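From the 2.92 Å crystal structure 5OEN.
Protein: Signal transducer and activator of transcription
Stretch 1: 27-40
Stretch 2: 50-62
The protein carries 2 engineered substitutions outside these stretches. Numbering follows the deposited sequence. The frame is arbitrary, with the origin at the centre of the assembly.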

# COMPACT_ATOMS: atom_id res chain seq x y z
N ASP B 27 1.53 -0.61 -2.30
CA ASP B 27 0.09 -0.56 -2.08
C ASP B 27 -0.65 -1.47 -3.06
O ASP B 27 -1.61 -2.14 -2.68
CB ASP B 27 -0.41 0.88 -2.22
CG ASP B 27 -0.13 1.71 -0.98
OD1 ASP B 27 0.59 1.23 -0.08
OD2 ASP B 27 -0.64 2.85 -0.91
N GLU B 28 -0.21 -1.50 -4.32
CA GLU B 28 -0.90 -2.28 -5.33
C GLU B 28 -0.62 -3.77 -5.21
O GLU B 28 -1.51 -4.59 -5.51
CB GLU B 28 -0.52 -1.79 -6.73
CG GLU B 28 -1.48 -0.75 -7.29
CD GLU B 28 -2.65 -1.37 -8.03
OE1 GLU B 28 -2.43 -2.36 -8.77
OE2 GLU B 28 -3.78 -0.88 -7.87
N GLN B 29 0.58 -4.16 -4.78
CA GLN B 29 0.86 -5.58 -4.58
C GLN B 29 -0.04 -6.17 -3.51
O GLN B 29 -0.40 -7.35 -3.59
CB GLN B 29 2.33 -5.79 -4.24
CG GLN B 29 3.28 -5.48 -5.39
CD GLN B 29 4.68 -6.01 -5.17
OE1 GLN B 29 4.96 -6.65 -4.16
NE2 GLN B 29 5.56 -5.76 -6.13
N ASP B 30 -0.41 -5.37 -2.50
CA ASP B 30 -1.41 -5.82 -1.54
C ASP B 30 -2.77 -6.01 -2.20
O ASP B 30 -3.46 -7.00 -1.94
CB ASP B 30 -1.53 -4.81 -0.39
CG ASP B 30 -0.24 -4.68 0.41
OD1 ASP B 30 0.51 -5.66 0.51
OD2 ASP B 30 0.01 -3.57 0.95
N VAL B 31 -3.16 -5.08 -3.07
CA VAL B 31 -4.43 -5.18 -3.79
C VAL B 31 -4.50 -6.52 -4.53
O VAL B 31 -5.48 -7.27 -4.39
CB VAL B 31 -4.59 -4.00 -4.76
CG1 VAL B 31 -5.81 -4.18 -5.65
CG2 VAL B 31 -4.69 -2.69 -3.98
N PHE B 32 -3.47 -6.83 -5.31
CA PHE B 32 -3.50 -8.05 -6.12
C PHE B 32 -3.70 -9.28 -5.25
O PHE B 32 -4.61 -10.08 -5.49
CB PHE B 32 -2.21 -8.16 -6.94
CG PHE B 32 -2.01 -9.52 -7.56
CD1 PHE B 32 -2.61 -9.84 -8.76
CD2 PHE B 32 -1.22 -10.47 -6.94
CE1 PHE B 32 -2.43 -11.08 -9.33
CE2 PHE B 32 -1.04 -11.71 -7.50
CZ PHE B 32 -1.65 -12.02 -8.70
N SER B 33 -2.85 -9.45 -4.23
CA SER B 33 -2.93 -10.65 -3.40
C SER B 33 -4.28 -10.74 -2.70
O SER B 33 -4.81 -11.84 -2.50
CB SER B 33 -1.80 -10.65 -2.38
OG SER B 33 -1.81 -9.47 -1.59
N PHE B 34 -4.85 -9.59 -2.31
CA PHE B 34 -6.18 -9.59 -1.72
C PHE B 34 -7.21 -10.09 -2.72
O PHE B 34 -7.95 -11.05 -2.46
CB PHE B 34 -6.54 -8.18 -1.24
CG PHE B 34 -7.96 -8.03 -0.78
CD1 PHE B 34 -8.38 -8.59 0.42
CD2 PHE B 34 -8.88 -7.33 -1.54
CE1 PHE B 34 -9.69 -8.45 0.84
CE2 PHE B 34 -10.19 -7.19 -1.12
CZ PHE B 34 -10.60 -7.75 0.07
N ARG B 35 -7.28 -9.45 -3.89
CA ARG B 35 -8.18 -9.91 -4.94
C ARG B 35 -7.89 -11.35 -5.33
O ARG B 35 -8.80 -12.15 -5.51
CB ARG B 35 -8.08 -8.99 -6.16
CG ARG B 35 -8.49 -7.57 -5.89
CD ARG B 35 -8.39 -6.73 -7.15
NE ARG B 35 -8.84 -5.36 -6.94
CZ ARG B 35 -8.78 -4.41 -7.87
NH1 ARG B 35 -8.29 -4.68 -9.07
NH2 ARG B 35 -9.21 -3.18 -7.59
N TYR B 36 -6.60 -11.68 -5.49
CA TYR B 36 -6.23 -13.05 -5.84
C TYR B 36 -6.78 -14.03 -4.81
O TYR B 36 -7.40 -15.05 -5.17
CB TYR B 36 -4.71 -13.16 -5.93
CG TYR B 36 -4.19 -14.39 -6.65
CD1 TYR B 36 -2.99 -14.99 -6.29
CD2 TYR B 36 -4.89 -14.95 -7.72
CE1 TYR B 36 -2.51 -16.11 -6.95
CE2 TYR B 36 -4.42 -16.06 -8.38
CZ TYR B 36 -3.23 -16.64 -8.00
OH TYR B 36 -2.77 -17.75 -8.66
N THR B 37 -6.58 -13.75 -3.53
CA THR B 37 -7.09 -14.62 -2.48
C THR B 37 -8.61 -14.71 -2.53
O THR B 37 -9.18 -15.80 -2.47
CB THR B 37 -6.62 -14.12 -1.11
OG1 THR B 37 -5.18 -14.07 -1.08
CG2 THR B 37 -7.11 -15.05 0.01
N VAL B 38 -9.28 -13.56 -2.63
CA VAL B 38 -10.74 -13.55 -2.70
C VAL B 38 -11.21 -14.38 -3.89
O VAL B 38 -12.16 -15.16 -3.78
CB VAL B 38 -11.27 -12.10 -2.77
CG1 VAL B 38 -12.76 -12.07 -3.10
CG2 VAL B 38 -11.01 -11.40 -1.44
N PHE B 39 -10.56 -14.22 -5.04
CA PHE B 39 -10.91 -15.02 -6.21
C PHE B 39 -10.73 -16.51 -5.93
O PHE B 39 -11.51 -17.33 -6.42
CB PHE B 39 -10.08 -14.59 -7.41
CG PHE B 39 -10.24 -15.47 -8.61
CD1 PHE B 39 -9.27 -16.39 -8.96
CD2 PHE B 39 -11.37 -15.38 -9.40
CE1 PHE B 39 -9.41 -17.20 -10.06
CE2 PHE B 39 -11.53 -16.19 -10.51
CZ PHE B 39 -10.54 -17.10 -10.84
N SER B 40 -9.71 -16.87 -5.15
CA SER B 40 -9.45 -18.28 -4.86
C SER B 40 -10.42 -18.84 -3.83
O SER B 40 -10.68 -20.05 -3.83
CB SER B 40 -8.02 -18.45 -4.36
OG SER B 40 -7.86 -17.89 -3.07
N HIS B 50 -20.83 -14.45 -12.73
CA HIS B 50 -20.21 -13.27 -12.16
C HIS B 50 -18.73 -13.47 -11.88
O HIS B 50 -17.98 -12.49 -11.82
CB HIS B 50 -20.92 -12.88 -10.86
CG HIS B 50 -22.13 -12.02 -11.06
ND1 HIS B 50 -23.36 -12.53 -11.43
CD2 HIS B 50 -22.29 -10.68 -10.93
CE1 HIS B 50 -24.22 -11.53 -11.52
NE2 HIS B 50 -23.61 -10.41 -11.22
N GLN B 51 -18.29 -14.72 -11.70
CA GLN B 51 -16.88 -14.97 -11.42
C GLN B 51 -15.99 -14.53 -12.57
O GLN B 51 -14.82 -14.18 -12.35
CB GLN B 51 -16.66 -16.45 -11.11
CG GLN B 51 -15.25 -16.78 -10.65
CD GLN B 51 -15.08 -18.24 -10.31
OE1 GLN B 51 -16.00 -19.04 -10.47
NE2 GLN B 51 -13.89 -18.60 -9.84
N SER B 52 -16.50 -14.54 -13.80
CA SER B 52 -15.75 -14.00 -14.92
C SER B 52 -15.33 -12.56 -14.63
O SER B 52 -14.18 -12.18 -14.85
CB SER B 52 -16.59 -14.07 -16.20
OG SER B 52 -15.85 -13.63 -17.32
N GLN B 53 -16.26 -11.76 -14.11
CA GLN B 53 -15.92 -10.41 -13.68
C GLN B 53 -14.86 -10.43 -12.60
O GLN B 53 -13.96 -9.58 -12.58
CB GLN B 53 -17.18 -9.70 -13.19
CG GLN B 53 -17.06 -8.19 -13.04
CD GLN B 53 -18.33 -7.56 -12.52
OE1 GLN B 53 -19.22 -8.25 -12.02
NE2 GLN B 53 -18.42 -6.24 -12.63
N GLN B 54 -14.94 -11.40 -11.69
CA GLN B 54 -13.96 -11.49 -10.60
C GLN B 54 -12.57 -11.82 -11.13
O GLN B 54 -11.57 -11.28 -10.65
CB GLN B 54 -14.41 -12.54 -9.59
CG GLN B 54 -13.57 -12.59 -8.32
CD GLN B 54 -13.74 -11.36 -7.45
OE1 GLN B 54 -14.81 -10.76 -7.41
NE2 GLN B 54 -12.68 -10.97 -6.76
N ALA B 55 -12.49 -12.71 -12.13
CA ALA B 55 -11.19 -13.05 -12.70
C ALA B 55 -10.64 -11.90 -13.52
O ALA B 55 -9.44 -11.58 -13.43
CB ALA B 55 -11.32 -14.31 -13.56
N GLN B 56 -11.48 -11.26 -14.33
CA GLN B 56 -11.03 -10.10 -15.11
C GLN B 56 -10.49 -9.00 -14.20
O GLN B 56 -9.62 -8.23 -14.62
CB GLN B 56 -12.18 -9.57 -15.97
CG GLN B 56 -12.63 -10.54 -17.06
CD GLN B 56 -13.90 -10.08 -17.76
OE1 GLN B 56 -14.88 -10.82 -17.82
NE2 GLN B 56 -13.88 -8.86 -18.29
N LEU B 57 -11.00 -8.91 -12.97
CA LEU B 57 -10.49 -7.93 -12.02
C LEU B 57 -9.07 -8.28 -11.59
O LEU B 57 -8.17 -7.43 -11.63
CB LEU B 57 -11.41 -7.85 -10.81
CG LEU B 57 -11.20 -6.67 -9.87
CD1 LEU B 57 -11.74 -5.39 -10.49
CD2 LEU B 57 -11.85 -6.93 -8.52
N VAL B 58 -8.85 -9.53 -11.18
CA VAL B 58 -7.50 -9.98 -10.82
C VAL B 58 -6.57 -9.86 -12.01
O VAL B 58 -5.41 -9.44 -11.88
CB VAL B 58 -7.56 -11.43 -10.30
CG1 VAL B 58 -6.15 -11.98 -10.07
CG2 VAL B 58 -8.37 -11.50 -9.01
N GLN B 59 -7.05 -10.24 -13.20
CA GLN B 59 -6.21 -10.18 -14.39
C GLN B 59 -5.70 -8.77 -14.64
O GLN B 59 -4.55 -8.57 -15.03
CB GLN B 59 -7.00 -10.69 -15.60
CG GLN B 59 -6.17 -10.98 -16.83
CD GLN B 59 -7.00 -11.53 -17.97
OE1 GLN B 59 -8.23 -11.53 -17.91
NE2 GLN B 59 -6.33 -12.00 -19.01
N ALA B 60 -6.55 -7.76 -14.39
CA ALA B 60 -6.18 -6.37 -14.62
C ALA B 60 -5.31 -5.80 -13.51
O ALA B 60 -4.68 -4.76 -13.71
CB ALA B 60 -7.44 -5.52 -14.77
N THR B 61 -5.25 -6.46 -12.35
CA THR B 61 -4.40 -5.97 -11.27
C THR B 61 -2.95 -6.39 -11.48
O THR B 61 -2.03 -5.63 -11.17
CB THR B 61 -4.92 -6.47 -9.92
OG1 THR B 61 -6.34 -6.32 -9.86
CG2 THR B 61 -4.29 -5.69 -8.78
N ALA B 62 -2.73 -7.60 -12.00
CA ALA B 62 -1.38 -8.06 -12.27
C ALA B 62 -0.72 -7.24 -13.37
O ALA B 62 0.51 -7.07 -13.37
CB ALA B 62 -1.39 -9.54 -12.65

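The two stretches are helices that run nearly antiparallel, with 155° between their N-to-C directions and axes 9.3 Å apart at closest approach. The register follows from the nearest CA pairs: Phe-32 CA lies 5.6 Å from Thr-61 CA, Arg-35 CA 5.9 Å from Val-58 CA, and Phe-39 CA 6.4 Å from Gln-54 CA. These separations widen slightly toward the end of stretch 1, while sequence numbers rise on one helix and fall on the other. Together the two sides bury 668 Å².

Asp-27 is out of reach, so the contact begins at Glu-28. Its CB points toward the second helix, and Glu-28 OE1 lies 3.8 Å from Thr-61 CG2, a packing contact rather than a polar one; OE2 is hydrogen-bonded elsewhere in the structure. Gln-29 and Asp-30 make no contact. Val-31 adds a narrow methyl contact, CG1 to Thr-61 CG2 at 3.8 Å.

Phe-32 approaches with both backbone and ring. Phe-32 CA is 3.6 Å from Thr-61 CG2, at the pair with the shortest CA separation of the register; the threonine methyl reaches the helix backbone itself. Thr-61 CB lies at the edge of the ring, near its plane, whereas Val-58 CG1 and Ala-62 CB approach obliquely, at 3.9 and 3.8 Å from Phe-32 CE1. Thr-61 thus sits as a knob among Glu-28, Val-31, Phe-32 and Arg-35.

Arg-35 supplies the one hydrogen bond across the contact. Its side chain is extended from chi2 onward (179°, 178° and 176° in magnitude), carrying the guanidinium across the second helix, nearly at right angles to its run, to place Arg-35 NH1 2.7 Å from Thr-61 OG1. The N-H...acceptor angle of 134° makes this short bond appreciably bent. Thr-61 OG1 lies at the guanidinium edge, near its plane, as expected for an acceptor, and in turn donates to Leu-57 O at 2.8 Å between those two atoms. Leu-57 CG covers one guanidinium face, 3.6 Å from Arg-35 NH1. The backbone takes part too: Arg-35 O is 3.6 Å from Val-58 CG2.

Tyr-36 has its CB pointing away, yet its ring still grazes the second helix, with CD2 4.0 Å from Val-58 CG1. This completes the hole around Val-58, whose side chain sits among Phe-32, Arg-35, Tyr-36 and Phe-39. Thr-37 is turned away. Val-38 points sideways and touches the amide of Gln-54, CG1 to NE2 at 3.8 Å.

Phe-39 has the largest covered area of any residue here, 108 Å², and is the reciprocal knob, seated among Gln-51, Gln-54, Ala-55 and Val-58. Gln-54 CG meets the ring at its edge, 3.7 Å from Phe-39 CD2. Ala-55 CB lies obliquely, 3.6 Å from CE2 of Phe-39, and Gln-51 NE2 is 3.4 Å from that same CE2, also oblique. The CB of Gln-51 points sideways, but its extended chain (chi1 -173°, chi2 178°) brings the amide nearer. Ser-40 points away and ends the walk without contact.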